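Local coordinates for uncharacterized protein (Bacteroides caccae, PDB 4L7A) that is of unknown function but, as a member of a putative zinc-binding metallo-peptidase family, probably hydrolyses peptide bonds with a bound metal, at residues T188-A191 with S196-I199; A100-G105 with N135-K140. All blocks are in the same frame, centred on the assembly; numbering follows the deposited sequence.

Contact 1 (T188-A191 with S196-I199)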
# COMPACT_ATOMS: atom_id res chain seq x y z
N THR A 188 -5.54 1.00 14.51
CA THR A 188 -4.85 2.27 14.43
C THR A 188 -5.84 3.36 14.80
O THR A 188 -7.05 3.14 14.77
CB THR A 188 -4.40 2.60 12.97
OG1 THR A 188 -5.52 2.62 12.08
CG2 THR A 188 -3.41 1.64 12.49
N PRO A 189 -5.37 4.56 15.09
CA PRO A 189 -6.32 5.68 15.31
C PRO A 189 -7.24 5.90 14.15
O PRO A 189 -8.44 6.09 14.35
CB PRO A 189 -5.39 6.88 15.45
CG PRO A 189 -4.17 6.29 16.12
CD PRO A 189 -4.00 4.92 15.46
N TYR A 190 -6.71 5.85 12.92
CA TYR A 190 -7.52 6.04 11.71
C TYR A 190 -8.62 5.00 11.51
O TYR A 190 -9.70 5.31 11.01
CB TYR A 190 -6.60 6.06 10.48
CG TYR A 190 -7.24 6.56 9.24
CD1 TYR A 190 -7.93 7.74 9.22
CD2 TYR A 190 -7.09 5.91 8.07
CE1 TYR A 190 -8.50 8.21 8.06
CE2 TYR A 190 -7.68 6.38 6.89
CZ TYR A 190 -8.34 7.50 6.89
OH TYR A 190 -8.89 7.97 5.72
N ALA A 191 -8.36 3.78 11.94
CA ALA A 191 -9.39 2.72 11.92
C ALA A 191 -10.57 3.05 12.81
O ALA A 191 -11.71 2.64 12.53
CB ALA A 191 -8.81 1.41 12.32
N SER A 196 -15.85 2.05 7.21
CA SER A 196 -15.19 1.77 5.89
C SER A 196 -13.65 1.93 5.98
O SER A 196 -12.89 1.20 5.35
CB SER A 196 -15.75 2.68 4.80
OG SER A 196 -15.43 4.01 5.18
N GLU A 197 -13.17 2.86 6.80
CA GLU A 197 -11.73 2.97 7.04
C GLU A 197 -11.18 1.87 7.96
O GLU A 197 -10.04 1.40 7.79
CB GLU A 197 -11.31 4.38 7.48
CG GLU A 197 -11.10 5.30 6.26
CD GLU A 197 -12.36 5.52 5.52
OE1 GLU A 197 -13.24 6.18 6.13
OE2 GLU A 197 -12.51 4.98 4.39
N ASP A 198 -12.01 1.45 8.92
CA ASP A 198 -11.68 0.39 9.87
C ASP A 198 -11.35 -0.91 9.11
O ASP A 198 -10.27 -1.47 9.25
CB ASP A 198 -12.85 0.21 10.85
CG ASP A 198 -12.60 -0.79 11.96
OD1 ASP A 198 -11.66 -1.61 11.89
OD2 ASP A 198 -13.36 -0.74 12.94
N ILE A 199 -12.23 -1.34 8.25
CA ILE A 199 -11.96 -2.55 7.56
C ILE A 199 -10.76 -2.42 6.56
O ILE A 199 -9.97 -3.37 6.43
CB ILE A 199 -13.21 -3.12 6.93
CG1 ILE A 199 -12.89 -4.49 6.36
CG2 ILE A 199 -13.86 -2.15 5.89
CD1 ILE A 199 -14.11 -5.23 5.83

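Contact 2 (A100-G105 with N135-K140)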
# COMPACT_ATOMS: atom_id res chain seq x y z
N ALA A 100 13.26 15.90 -1.37
CA ALA A 100 14.45 16.12 -0.60
C ALA A 100 14.49 15.28 0.67
O ALA A 100 15.55 14.92 1.09
CB ALA A 100 14.59 17.58 -0.26
N SER A 101 13.33 14.95 1.24
CA SER A 101 13.25 14.09 2.41
C SER A 101 11.87 13.45 2.54
O SER A 101 10.96 13.71 1.71
CB SER A 101 13.56 14.89 3.67
OG SER A 101 13.75 14.03 4.78
N TRP A 102 11.74 12.65 3.59
CA TRP A 102 10.49 11.99 3.95
C TRP A 102 9.59 12.84 4.83
O TRP A 102 8.44 12.49 5.05
CB TRP A 102 10.76 10.70 4.71
CG TRP A 102 11.31 10.90 6.08
CD1 TRP A 102 10.60 11.19 7.23
CD2 TRP A 102 12.67 10.77 6.47
NE1 TRP A 102 11.45 11.30 8.29
CE2 TRP A 102 12.73 11.04 7.86
CE3 TRP A 102 13.85 10.48 5.78
CZ2 TRP A 102 13.93 11.01 8.58
CZ3 TRP A 102 15.07 10.47 6.50
CH2 TRP A 102 15.09 10.72 7.89
N ASP A 103 10.14 13.95 5.34
CA ASP A 103 9.47 14.77 6.37
C ASP A 103 8.16 15.49 5.96
O ASP A 103 7.38 15.82 6.82
CB ASP A 103 10.47 15.80 6.98
CG ASP A 103 10.88 16.89 5.97
OD1 ASP A 103 10.63 16.75 4.74
OD2 ASP A 103 11.50 17.89 6.39
N LYS A 104 7.92 15.76 4.69
CA LYS A 104 6.62 16.29 4.23
C LYS A 104 5.70 15.16 3.73
O LYS A 104 4.97 15.39 2.78
CB LYS A 104 6.77 17.21 3.01
CG LYS A 104 7.79 18.30 3.09
CD LYS A 104 7.30 19.46 3.85
CE LYS A 104 8.00 20.70 3.39
NZ LYS A 104 7.91 21.71 4.48
N GLY A 105 5.77 13.96 4.27
CA GLY A 105 4.97 12.85 3.71
C GLY A 105 5.52 12.19 2.47
O GLY A 105 6.31 12.77 1.77
N ASN A 135 7.11 -0.12 4.21
CA ASN A 135 5.69 -0.25 4.62
C ASN A 135 5.18 1.07 5.19
O ASN A 135 4.09 1.54 4.85
CB ASN A 135 5.54 -1.40 5.60
CG ASN A 135 5.60 -2.73 4.92
OD1 ASN A 135 5.30 -2.83 3.72
ND2 ASN A 135 5.92 -3.80 5.67
N GLU A 136 5.99 1.69 6.02
CA GLU A 136 5.52 2.95 6.61
C GLU A 136 5.30 4.02 5.50
O GLU A 136 4.30 4.66 5.51
CB GLU A 136 6.50 3.44 7.67
CG GLU A 136 6.11 4.72 8.34
CD GLU A 136 7.30 5.38 9.11
OE1 GLU A 136 8.36 4.76 9.35
OE2 GLU A 136 7.15 6.55 9.49
N TYR A 137 6.21 4.17 4.56
CA TYR A 137 6.14 5.23 3.62
C TYR A 137 5.12 4.99 2.50
O TYR A 137 4.56 5.93 1.99
CB TYR A 137 7.52 5.41 2.93
CG TYR A 137 8.66 5.81 3.82
CD1 TYR A 137 8.47 6.60 4.94
CD2 TYR A 137 9.97 5.39 3.53
CE1 TYR A 137 9.54 6.97 5.78
CE2 TYR A 137 11.06 5.76 4.37
CZ TYR A 137 10.83 6.55 5.47
OH TYR A 137 11.87 6.90 6.31
N TYR A 138 4.96 3.73 2.10
CA TYR A 138 4.33 3.38 0.87
C TYR A 138 3.35 2.23 0.93
O TYR A 138 2.23 2.43 0.52
CB TYR A 138 5.33 3.02 -0.22
CG TYR A 138 6.42 4.02 -0.49
CD1 TYR A 138 6.12 5.37 -0.72
CD2 TYR A 138 7.72 3.62 -0.56
CE1 TYR A 138 7.13 6.30 -1.00
CE2 TYR A 138 8.75 4.51 -0.87
CZ TYR A 138 8.45 5.87 -1.08
OH TYR A 138 9.49 6.73 -1.39
N PHE A 139 3.76 1.03 1.38
CA PHE A 139 2.92 -0.12 1.10
C PHE A 139 1.68 -0.19 1.97
O PHE A 139 0.64 -0.62 1.51
CB PHE A 139 3.66 -1.45 1.21
CG PHE A 139 4.65 -1.67 0.13
CD1 PHE A 139 4.25 -1.69 -1.19
CD2 PHE A 139 5.96 -1.90 0.42
CE1 PHE A 139 5.19 -1.84 -2.20
CE2 PHE A 139 6.88 -2.09 -0.56
CZ PHE A 139 6.51 -2.04 -1.87
N LYS A 140 1.79 0.22 3.23
CA LYS A 140 0.60 0.23 4.12
C LYS A 140 -0.56 1.01 3.48
O LYS A 140 -1.70 0.51 3.36
CB LYS A 140 0.96 0.75 5.51
CG LYS A 140 -0.18 1.34 6.33
CD LYS A 140 -1.00 0.21 6.87
CE LYS A 140 -2.33 0.70 7.48
NZ LYS A 140 -2.21 1.93 8.29

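Contact 1 (T188-A191 with S196-I199)
Tyr190 lays its ring obliquely across Glu197: Glu197 CG sits 3.5 Å from Tyr190 OH and nearly as close to its CZ, while Glu197 CB lies over one ring face, toward its rim. Ring and carboxylate planes differ by 36°. Tyr190 holds its CG opposite the backbone N (chi1 -167°), which sets the phenol alongside the stem of Glu197; Glu197 bends at its second torsion, and its OE1 forms a salt bridge with Lys194. Trp173 meets the Tyr190 ring edge-to-face, so an alanine in place of Tyr190 would probably leave both Trp173 and the aliphatic stem of Glu197 without their aromatic partner. Thr188 opens an ST motif, OG1 accepting from Ala191 N at 3.1 Å (151°) just before helix 195-208. Glu197 also touches His144, within the HExxH sequence that marks helix 131-153 in this peptidase clan, consistent with a place near the putative zinc site. Ala191 O comes 3.2 Å from Asp198 CB, and Ala191 CB packs on Asp198 CA at 3.9 Å. The Asp198 carboxylate is buried but well supplied: Lys232 and Tyr168 bind OD2, Tyr160 binds OD1.

Contact 2 (A100-G105 with N135-K140)
Trp102 begins a type I beta turn, closed by a weak bond from Gly105 N to Trp102 O, and it meets Tyr137 of helix 131-153, where Lys140 N reaches back five residues to Asn135 O at 3.1 Å in a pi-type turn at 135-139.

Two aromatic side chains make the contact. The hydroxyl of Tyr137 stands 3.9 Å above one face of the Trp102 indole, displaced toward the rim, with Tyr137 OH 4.0 Å from both CG and CD2 of Trp102. Nearer the backbone, Trp102 CB touches Tyr137 CE1 at 4.1 Å. The phenol ring and the five-membered ring are tilted by only 23°, yet their centroids are 5.8 Å apart, so they slide past one another with hardly any overlap. Trp102 brings its indole over the phenol end with CG between its own N and carbonyl carbon (chi1 70°); Tyr137 extends with CG anti to its carbonyl carbon (chi1 -63°). Within the helix, Tyr137 CB lies 3.7 Å above the centre of the Tyr138 ring. Trp125 meets the Tyr137 ring edge-to-face and also touches Trp102, while Thr106 OG1 hydrogen-bonds to Tyr137 O, tying the loop between strands 93-98 and 107-112 to the helix a second time.

No hydrogen bond or salt bridge joins the two segments. The contact, an exposed tryptophan lying against a buried tyrosine, therefore probably rests mainly on dispersion; the hydroxyl over the indole may add a weak polar term.

In the fold
Both contacts are partly buried, with centres 19 Å apart and nearest atoms about 4 Å apart without touching. Contact 2 joins the loop between strands 93-98 and 107-112 to helix 131-153 through aromatic side chains; contact 1 is local, folding the chain ahead of helix 195-208 back onto that helix. Their chemistry differs: contact 1 is ringed by charged and hydroxyl groups, whereas contact 2 is aromatic, with one exposed partner, Trp102. The helices of the two contacts pack together: Lys140 lies on Ala204, Cys205 and Thr208 of helix 195-208 and makes a salt bridge to Glu201, which also hydrogen-bonds to Thr188.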